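Local coordinates for protein nucleoporin NUP159 (Saccharomyces cerevisiae, PDB 1XIP) that forms part of the nuclear pore complex and, through its N-terminal beta-propeller domain, tethers the helicase Dbp5 to the pore for mRNA export, at residues Phe21-Ile27 against Glu372-Ile377; Val342-Thr346 against Pro364-Ile368; Glu212-Ser218 against Val230-Val234. All coordinates share one frame. Numbering follows the deposited sequence.

Contact 1: residues Phe21-Ile27 against Glu372-Ile377; sequences FLGQKQI and EGSLQI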
loop_
_atom_site.group_PDB
_atom_site.type_symbol
_atom_site.label_atom_id
_atom_site.label_comp_id
_atom_site.label_asym_id
_atom_site.label_seq_id
_atom_site.Cartn_x
_atom_site.Cartn_y
_atom_site.Cartn_z
ATOM N N PHE A 21 -8.728 -6.863 17.715
ATOM C CA PHE A 21 -8.672 -7.980 16.778
ATOM C C PHE A 21 -10.051 -8.580 16.576
ATOM O O PHE A 21 -10.601 -9.232 17.467
ATOM C CB PHE A 21 -7.729 -9.060 17.273
ATOM C CG PHE A 21 -7.627 -10.233 16.344
ATOM C CD1 PHE A 21 -6.949 -10.118 15.112
ATOM C CD2 PHE A 21 -8.215 -11.463 16.675
ATOM C CE1 PHE A 21 -6.852 -11.220 14.244
ATOM C CE2 PHE A 21 -8.119 -12.567 15.803
ATOM C CZ PHE A 21 -7.438 -12.449 14.600
ATOM N N LEU A 22 -10.618 -8.350 15.407
ATOM C CA LEU A 22 -11.965 -8.800 15.160
ATOM C C LEU A 22 -12.029 -10.257 14.668
ATOM O O LEU A 22 -12.973 -10.976 14.999
ATOM C CB LEU A 22 -12.694 -7.830 14.230
ATOM C CG LEU A 22 -13.806 -6.995 14.875
ATOM C CD1 LEU A 22 -13.421 -6.500 16.245
ATOM C CD2 LEU A 22 -14.176 -5.834 14.000
ATOM N N GLY A 23 -11.035 -10.684 13.890
ATOM C CA GLY A 23 -10.924 -12.084 13.470
ATOM C C GLY A 23 -10.056 -12.320 12.233
ATOM O O GLY A 23 -9.588 -11.372 11.583
ATOM N N GLN A 24 -9.857 -13.598 11.907
ATOM C CA GLN A 24 -8.946 -13.998 10.834
ATOM C C GLN A 24 -9.310 -15.354 10.257
ATOM O O GLN A 24 -9.553 -16.300 11.002
ATOM C CB GLN A 24 -7.546 -14.090 11.381
ATOM C CG GLN A 24 -6.492 -14.189 10.348
ATOM C CD GLN A 24 -5.204 -13.575 10.840
ATOM O OE1 GLN A 24 -4.644 -12.668 10.189
ATOM N NE2 GLN A 24 -4.732 -14.039 12.013
ATOM N N LYS A 25 -9.315 -15.443 8.928
ATOM C CA LYS A 25 -9.634 -16.680 8.218
ATOM C C LYS A 25 -8.989 -16.692 6.834
ATOM O O LYS A 25 -8.793 -15.623 6.208
ATOM C CB LYS A 25 -11.142 -16.864 8.103
ATOM C CG LYS A 25 -11.734 -17.695 9.258
ATOM C CD LYS A 25 -13.238 -17.545 9.392
ATOM C CE LYS A 25 -13.661 -17.541 10.849
ATOM N NZ LYS A 25 -15.082 -17.953 11.005
ATOM N N GLN A 26 -8.622 -17.889 6.366
ATOM C CA GLN A 26 -8.174 -18.042 4.995
ATOM C C GLN A 26 -9.394 -17.972 4.122
ATOM O O GLN A 26 -10.315 -18.760 4.286
ATOM C CB GLN A 26 -7.467 -19.364 4.766
ATOM C CG GLN A 26 -7.008 -19.504 3.308
ATOM C CD GLN A 26 -5.943 -20.549 3.115
ATOM O OE1 GLN A 26 -6.075 -21.660 3.603
ATOM N NE2 GLN A 26 -4.896 -20.202 2.394
ATOM N N ILE A 27 -9.416 -17.005 3.219
ATOM C CA ILE A 27 -10.544 -16.827 2.329
ATOM C C ILE A 27 -10.163 -17.104 0.885
ATOM O O ILE A 27 -11.050 -17.198 0.012
ATOM C CB ILE A 27 -11.156 -15.412 2.462
ATOM C CG1 ILE A 27 -10.148 -14.340 2.034
ATOM C CG2 ILE A 27 -11.716 -15.200 3.902
ATOM C CD1 ILE A 27 -10.787 -13.078 1.494
ATOM N N GLU A 372 -0.788 -15.482 2.213
ATOM C CA GLU A 372 -1.413 -16.802 2.245
ATOM C C GLU A 372 -2.935 -16.814 2.015
ATOM O O GLU A 372 -3.575 -17.799 2.287
ATOM C CB GLU A 372 -1.105 -17.509 3.571
ATOM C CG GLU A 372 0.374 -17.593 3.897
ATOM C CD GLU A 372 0.677 -18.589 5.010
ATOM O OE1 GLU A 372 0.038 -18.492 6.081
ATOM O OE2 GLU A 372 1.561 -19.464 4.803
ATOM N N GLY A 373 -3.509 -15.718 1.548
ATOM C CA GLY A 373 -4.938 -15.647 1.304
ATOM C C GLY A 373 -5.747 -15.515 2.574
ATOM O O GLY A 373 -6.962 -15.610 2.558
ATOM N N SER A 374 -5.064 -15.319 3.693
ATOM C CA SER A 374 -5.737 -15.093 4.952
ATOM C C SER A 374 -6.104 -13.629 5.070
ATOM O O SER A 374 -5.347 -12.759 4.633
ATOM C CB SER A 374 -4.846 -15.515 6.106
ATOM O OG SER A 374 -5.613 -15.633 7.291
ATOM N N LEU A 375 -7.277 -13.361 5.638
ATOM C CA LEU A 375 -7.743 -12.001 5.825
ATOM C C LEU A 375 -7.987 -11.741 7.288
ATOM O O LEU A 375 -8.621 -12.534 7.977
ATOM C CB LEU A 375 -9.024 -11.716 5.014
ATOM C CG LEU A 375 -9.430 -10.220 4.964
ATOM C CD1 LEU A 375 -9.691 -9.783 3.586
ATOM C CD2 LEU A 375 -10.607 -9.897 5.829
ATOM N N GLN A 376 -7.507 -10.598 7.741
ATOM C CA GLN A 376 -7.629 -10.175 9.117
ATOM C C GLN A 376 -8.480 -8.890 9.184
ATOM O O GLN A 376 -8.305 -7.978 8.351
ATOM C CB GLN A 376 -6.240 -9.909 9.639
ATOM C CG GLN A 376 -6.172 -9.483 11.053
ATOM C CD GLN A 376 -4.753 -9.098 11.484
ATOM O OE1 GLN A 376 -3.808 -9.093 10.659
ATOM N NE2 GLN A 376 -4.597 -8.769 12.774
ATOM N N ILE A 377 -9.405 -8.825 10.142
ATOM C CA ILE A 377 -10.127 -7.579 10.401
ATOM C C ILE A 377 -9.716 -7.010 11.746
ATOM O O ILE A 377 -9.758 -7.704 12.768
ATOM C CB ILE A 377 -11.668 -7.752 10.361
ATOM C CG1 ILE A 377 -12.146 -8.192 8.975
ATOM C CG2 ILE A 377 -12.361 -6.436 10.770
ATOM C CD1 ILE A 377 -13.654 -8.367 8.886
#
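Ile-377 loses more surface here than any other residue, followed by Leu-375 and Gln-376. All three lie on strand 374-381. Residues 374-377 run antiparallel to residues 21-26, at 168°, and the axes of these parts come within 4.5 Å.

Ile-377 sits opposite a classic beta bulge. Its O accepts from Leu-22 N at 2.8 Å and, weakly, from Gly-23 N at 3.4 Å. Its own N donates to Gly-23 O at 2.9 Å. Gly-23 has phi/psi of 160/175, backbone angles at which a CB would collide with the O of Leu-22. The Ile-377 side chain packs through CG2 on Leu-22 CB at 3.7 Å.

Leu-375 forms the next hydrogen-bonded pair, with Lys-25. Leu-375 N reaches Lys-25 O at 2.8 Å, and Lys-25 N reaches Leu-375 O at 3.1 Å. Leu-375 CD1 also meets Ile-27 CD1 at 4.1 Å. Helix 65-73 covers this side of the sheet: Ile-72 touches Ile-377, Lys-25 and Ile-27. The Lys-25 amine continues to Ser-74 O, His-71 O and a salt bridge with Asp-75.

Gln-376 points to the other face, paired with Gln-24. Its CB lies 3.2 Å from Gln-24 OE1. Its NE2 lies 3.6 Å from Phe-21 CD1, at the ring edge, and bonds to Val-324 O.

Beyond the pairing, Ile-27 N bonds to Gly-373 O at 2.9 Å, and Gln-26 NE2 to Glu-372 O at 2.7 Å. An N-terminal strand joined to the three C-terminal strands of one four-stranded blade is the velcro closure of a beta-propeller.

Contact 2: residues Val342-Thr346 against Pro364-Ile368; sequences VDVVT and PLVYI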
loop_
_atom_site.group_PDB
_atom_site.type_symbol
_atom_site.label_atom_id
_atom_site.label_comp_id
_atom_site.label_asym_id
_atom_site.label_seq_id
_atom_site.Cartn_x
_atom_site.Cartn_y
_atom_site.Cartn_z
ATOM N N VAL A 342 -10.340 -0.279 3.842
ATOM C CA VAL A 342 -11.119 0.252 4.967
ATOM C C VAL A 342 -12.617 0.085 4.812
ATOM O O VAL A 342 -13.201 0.454 3.795
ATOM C CB VAL A 342 -10.809 1.758 5.248
ATOM C CG1 VAL A 342 -11.434 2.202 6.543
ATOM C CG2 VAL A 342 -9.292 1.982 5.306
ATOM N N ASP A 343 -13.221 -0.450 5.862
ATOM C CA ASP A 343 -14.637 -0.743 5.916
ATOM C C ASP A 343 -15.286 0.142 6.977
ATOM O O ASP A 343 -14.873 0.174 8.126
ATOM C CB ASP A 343 -14.831 -2.232 6.203
ATOM C CG ASP A 343 -16.261 -2.607 6.610
ATOM O OD1 ASP A 343 -17.234 -1.877 6.333
ATOM O OD2 ASP A 343 -16.498 -3.664 7.207
ATOM N N VAL A 344 -16.318 0.848 6.552
ATOM C CA VAL A 344 -16.962 1.892 7.321
ATOM C C VAL A 344 -18.470 1.613 7.458
ATOM O O VAL A 344 -19.134 2.227 8.274
ATOM C CB VAL A 344 -16.698 3.263 6.614
ATOM C CG1 VAL A 344 -17.882 4.205 6.701
ATOM C CG2 VAL A 344 -15.447 3.910 7.170
ATOM N N VAL A 345 -18.995 0.658 6.687
ATOM C CA VAL A 345 -20.456 0.521 6.529
ATOM C C VAL A 345 -21.144 -0.730 7.108
ATOM O O VAL A 345 -22.361 -0.700 7.338
ATOM C CB VAL A 345 -20.906 0.682 5.045
ATOM C CG1 VAL A 345 -20.728 2.136 4.578
ATOM C CG2 VAL A 345 -20.179 -0.323 4.125
ATOM N N THR A 346 -20.389 -1.816 7.327
ATOM C CA THR A 346 -20.967 -3.069 7.879
ATOM C C THR A 346 -21.452 -2.905 9.336
ATOM O O THR A 346 -21.056 -1.954 10.017
ATOM C CB THR A 346 -19.980 -4.293 7.746
ATOM O OG1 THR A 346 -18.761 -4.031 8.457
ATOM C CG2 THR A 346 -19.524 -4.462 6.332
ATOM N N PRO A 364 -13.566 2.650 12.465
ATOM C CA PRO A 364 -13.298 2.178 11.111
ATOM C C PRO A 364 -12.593 0.816 11.177
ATOM O O PRO A 364 -11.880 0.529 12.150
ATOM C CB PRO A 364 -12.350 3.235 10.536
ATOM C CG PRO A 364 -12.338 4.371 11.541
ATOM C CD PRO A 364 -12.678 3.760 12.852
ATOM N N LEU A 365 -12.795 -0.016 10.159
ATOM C CA LEU A 365 -12.274 -1.362 10.176
ATOM C C LEU A 365 -11.249 -1.485 9.088
ATOM O O LEU A 365 -11.509 -1.126 7.950
ATOM C CB LEU A 365 -13.396 -2.386 9.994
ATOM C CG LEU A 365 -14.517 -2.441 11.040
ATOM C CD1 LEU A 365 -15.462 -3.615 10.773
ATOM C CD2 LEU A 365 -13.992 -2.507 12.467
ATOM N N VAL A 366 -10.062 -1.953 9.455
ATOM C CA VAL A 366 -9.000 -2.200 8.500
ATOM C C VAL A 366 -8.953 -3.692 8.173
ATOM O O VAL A 366 -8.733 -4.538 9.060
ATOM C CB VAL A 366 -7.619 -1.746 9.073
ATOM C CG1 VAL A 366 -6.527 -1.889 8.036
ATOM C CG2 VAL A 366 -7.684 -0.313 9.600
ATOM N N TYR A 367 -9.191 -4.016 6.909
ATOM C CA TYR A 367 -9.056 -5.386 6.410
ATOM C C TYR A 367 -7.669 -5.533 5.830
ATOM O O TYR A 367 -7.229 -4.662 5.023
ATOM C CB TYR A 367 -10.054 -5.648 5.294
ATOM C CG TYR A 367 -11.497 -5.767 5.707
ATOM C CD1 TYR A 367 -12.063 -4.917 6.674
ATOM C CD2 TYR A 367 -12.326 -6.708 5.101
ATOM C CE1 TYR A 367 -13.400 -5.025 7.019
ATOM C CE2 TYR A 367 -13.661 -6.807 5.434
ATOM C CZ TYR A 367 -14.194 -5.972 6.389
ATOM O OH TYR A 367 -15.532 -6.102 6.711
ATOM N N ILE A 368 -6.977 -6.607 6.228
ATOM C CA ILE A 368 -5.610 -6.883 5.763
ATOM C C ILE A 368 -5.522 -8.300 5.187
ATOM O O ILE A 368 -5.935 -9.266 5.852
ATOM C CB ILE A 368 -4.582 -6.707 6.928
ATOM C CG1 ILE A 368 -4.728 -5.314 7.591
ATOM C CG2 ILE A 368 -3.157 -6.967 6.447
ATOM C CD1 ILE A 368 -3.791 -5.049 8.755
#
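Backbone pairing comes first. Asp-343 and Leu-365 form an antiparallel hydrogen-bonded pair. Asp-343 N donates to Leu-365 O at 2.8 Å, and Leu-365 N donates to Asp-343 O at 2.9 Å. Val-342 and Val-366 form the neighbouring non-hydrogen-bonded pair. Here Val-342 CA makes a CA-H...O contact of 3.3 Å with Leu-365 O. The chain then leaves the strand at Val-344, so the end-to-end directions of the two touching parts lie 107° apart.

Polar side-chain bonds gather on the Asp-343 carboxylate, which is buried. Its OD2 accepts from Tyr-367 OH at 2.7 Å and from Thr-346 OG1 at 2.6 Å. Its OD1 accepts from Val-345 N at 3.1 Å, which makes an Asx turn, and weakly from Thr-346 N at 3.3 Å. One side chain therefore shapes the turn after its own strand and ties it to the adjacent strand. Thr-346 OG1 has a further partner in Arg-69 of helix 65-73. Asn-47 bonds to the backbone of Val-342 and Val-344. Leu-365 shares a face of the sheet with Asp-343. Its methyl CD1 packs against this polar cluster, 3.7 Å from Asp-343 OD2 and 4.1 Å from Thr-346 OG1. Leu-65 of helix 65-73 touches Asp-343 and Tyr-367, as does Ile-45 of strand 43-46.

Apolar contact is slight. Val-342 CG1 lies 4.2 Å from Pro-364 CB, and both side chains touch Leu-284 of strand 279-284.

Strand 337-343 is the edge strand of a four-stranded antiparallel sheet, and strand 365-370 is the next strand in it. Such up-and-down antiparallel pairing is characteristic of a beta-propeller blade.

Contact 3: residues Glu212-Ser218 against Val230-Val234; sequences EEYSPLS and VFGNV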
loop_
_atom_site.group_PDB
_atom_site.type_symbol
_atom_site.label_atom_id
_atom_site.label_comp_id
_atom_site.label_asym_id
_atom_site.label_seq_id
_atom_site.Cartn_x
_atom_site.Cartn_y
_atom_site.Cartn_z
ATOM N N GLU A 212 24.152 1.551 -3.016
ATOM C CA GLU A 212 24.059 0.098 -3.158
ATOM C C GLU A 212 23.541 -0.603 -1.882
ATOM O O GLU A 212 22.843 -1.610 -1.959
ATOM C CB GLU A 212 25.417 -0.466 -3.597
ATOM C CG GLU A 212 25.972 0.159 -4.888
ATOM C CD GLU A 212 26.884 1.374 -4.658
ATOM O OE1 GLU A 212 26.846 1.983 -3.562
ATOM O OE2 GLU A 212 27.649 1.727 -5.590
ATOM N N GLU A 213 23.882 -0.054 -0.722
ATOM C CA GLU A 213 23.425 -0.575 0.563
ATOM C C GLU A 213 22.047 -0.026 0.910
ATOM O O GLU A 213 21.198 -0.746 1.431
ATOM C CB GLU A 213 24.416 -0.194 1.670
ATOM C CG GLU A 213 25.151 -1.363 2.315
ATOM C CD GLU A 213 26.367 -0.927 3.147
ATOM O OE1 GLU A 213 26.256 0.071 3.916
ATOM O OE2 GLU A 213 27.435 -1.588 3.044
ATOM N N TYR A 214 21.848 1.264 0.643
ATOM C CA TYR A 214 20.588 1.956 0.932
ATOM C C TYR A 214 20.000 2.533 -0.330
ATOM O O TYR A 214 20.172 3.702 -0.646
ATOM C CB TYR A 214 20.783 3.004 2.035
ATOM C CG TYR A 214 21.166 2.318 3.303
ATOM C CD1 TYR A 214 20.199 1.748 4.118
ATOM C CD2 TYR A 214 22.498 2.141 3.640
ATOM C CE1 TYR A 214 20.538 1.070 5.260
ATOM C CE2 TYR A 214 22.856 1.461 4.783
ATOM C CZ TYR A 214 21.866 0.926 5.591
ATOM O OH TYR A 214 22.203 0.243 6.739
ATOM N N SER A 215 19.335 1.661 -1.066
ATOM C CA SER A 215 18.716 1.995 -2.324
ATOM C C SER A 215 17.395 2.692 -2.081
ATOM O O SER A 215 16.778 2.513 -1.026
ATOM C CB SER A 215 18.468 0.720 -3.114
ATOM O OG SER A 215 19.153 0.760 -4.345
ATOM N N PRO A 216 16.944 3.475 -3.057
ATOM C CA PRO A 216 15.647 4.145 -2.945
ATOM C C PRO A 216 14.545 3.103 -3.104
ATOM O O PRO A 216 14.501 2.439 -4.145
ATOM C CB PRO A 216 15.658 5.122 -4.123
ATOM C CG PRO A 216 16.579 4.493 -5.138
ATOM C CD PRO A 216 17.619 3.769 -4.338
ATOM N N LEU A 217 13.703 2.930 -2.082
ATOM C CA LEU A 217 12.708 1.854 -2.099
ATOM C C LEU A 217 11.266 2.370 -2.174
ATOM O O LEU A 217 10.437 1.787 -2.874
ATOM C CB LEU A 217 12.891 0.895 -0.914
ATOM C CG LEU A 217 14.219 0.120 -0.686
ATOM C CD1 LEU A 217 14.186 -0.677 0.591
ATOM C CD2 LEU A 217 14.540 -0.798 -1.818
ATOM N N SER A 218 10.963 3.472 -1.487
ATOM C CA SER A 218 9.570 3.822 -1.274
ATOM C C SER A 218 9.291 5.285 -0.850
ATOM O O SER A 218 9.997 5.828 -0.014
ATOM C CB SER A 218 8.980 2.856 -0.248
ATOM O OG SER A 218 7.903 3.470 0.424
ATOM N N VAL A 230 11.774 5.161 2.330
ATOM C CA VAL A 230 12.554 4.029 2.797
ATOM C C VAL A 230 13.716 3.713 1.869
ATOM O O VAL A 230 13.580 3.773 0.646
ATOM C CB VAL A 230 11.698 2.778 3.040
ATOM C CG1 VAL A 230 12.535 1.699 3.738
ATOM C CG2 VAL A 230 10.457 3.113 3.873
ATOM N N PHE A 231 14.862 3.408 2.475
ATOM C CA PHE A 231 16.067 3.021 1.763
ATOM C C PHE A 231 16.559 1.709 2.349
ATOM O O PHE A 231 16.463 1.487 3.559
ATOM C CB PHE A 231 17.145 4.098 1.903
ATOM C CG PHE A 231 16.696 5.449 1.466
ATOM C CD1 PHE A 231 16.697 5.794 0.111
ATOM C CD2 PHE A 231 16.240 6.377 2.401
ATOM C CE1 PHE A 231 16.256 7.052 -0.320
ATOM C CE2 PHE A 231 15.783 7.643 1.992
ATOM C CZ PHE A 231 15.794 7.987 0.618
ATOM N N GLY A 232 17.077 0.833 1.499
ATOM C CA GLY A 232 17.501 -0.475 1.949
ATOM C C GLY A 232 18.096 -1.277 0.826
ATOM O O GLY A 232 18.222 -0.786 -0.296
ATOM N N ASN A 233 18.467 -2.515 1.131
ATOM C CA ASN A 233 19.131 -3.381 0.173
ATOM C C ASN A 233 18.220 -3.683 -1.001
ATOM O O ASN A 233 16.992 -3.689 -0.863
ATOM C CB ASN A 233 19.607 -4.669 0.846
ATOM C CG ASN A 233 18.478 -5.424 1.539
ATOM O OD1 ASN A 233 17.793 -4.889 2.406
ATOM N ND2 ASN A 233 18.289 -6.678 1.158
ATOM N N VAL A 234 18.824 -3.897 -2.167
ATOM C CA VAL A 234 18.065 -4.228 -3.372
ATOM C C VAL A 234 17.879 -5.732 -3.470
ATOM O O VAL A 234 18.865 -6.496 -3.425
ATOM C CB VAL A 234 18.737 -3.698 -4.663
ATOM C CG1 VAL A 234 17.968 -2.479 -5.196
ATOM C CG2 VAL A 234 20.218 -3.374 -4.431
#
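Leu-217 and Ser-218 both face Val-230 in a classic beta bulge. Val-230 O accepts from Leu-217 N at 2.9 Å and weakly from Ser-218 N at 3.4 Å. The bulge turns Leu-217 toward the partner strand. With chi1 m and chi2 t, its CD1 lies 3.4 Å from Gly-232 N and 4.3 Å from Val-230 CG1. A CB on Gly-232 would clash with that methyl, so the glycine fits the leucine. Gly-232 also pairs with Ser-215: Ser-215 N to Gly-232 O is 2.8 Å, and Gly-232 N to Ser-215 O is 3.0 Å.

The CA-to-CB bond of Phe-231 points to the face of Pro-216. Rotamer m then places its CD1 3.6 Å from Pro-216 CA and its CE1 4.3 Å from Pro-216 CB. Tyr-214 CB lies 3.8 Å from Phe-231 CB. The Tyr-214 ring, also m, has its edge atom CD1 3.8 Å from Phe-231 O. The CA-to-CB bond of Asn-233 points away; in rotamer p, its OD1 accepts from Asp-245 N.

Phe-231 and Gly-232 belong to the first FG repeat, here within an ordered strand. The hairpin 215-221/226-232 ends its sheet at strand 215-221. Strand 246-254 flanks the other edge of strand 226-232, and Met-279 of strand 279-284 touches Ser-218 and Val-230.

From the N terminus, strand 18-26 opens contact 1, which closes only at strand 374-381, near the end of the modelled chain. Most of the propeller lies in that span, including both other contacts. Contact 3 closes first, as a local hairpin. Contact 2 opens later and joins strands 337-343 and 365-370 across a segment that is partly not modelled. These two follow in series without crossing. Contacts 1 and 2 share one sheet: Gln-376 N probably bonds to Ile-368 O at 2.8 Å, and Ile-377 CD1 packs on Tyr-367 CZ at 3.5 Å. Contact 3 belongs to another sheet. Its centre is about 32 Å from that of contact 2, on the opposite side of the chain's centre.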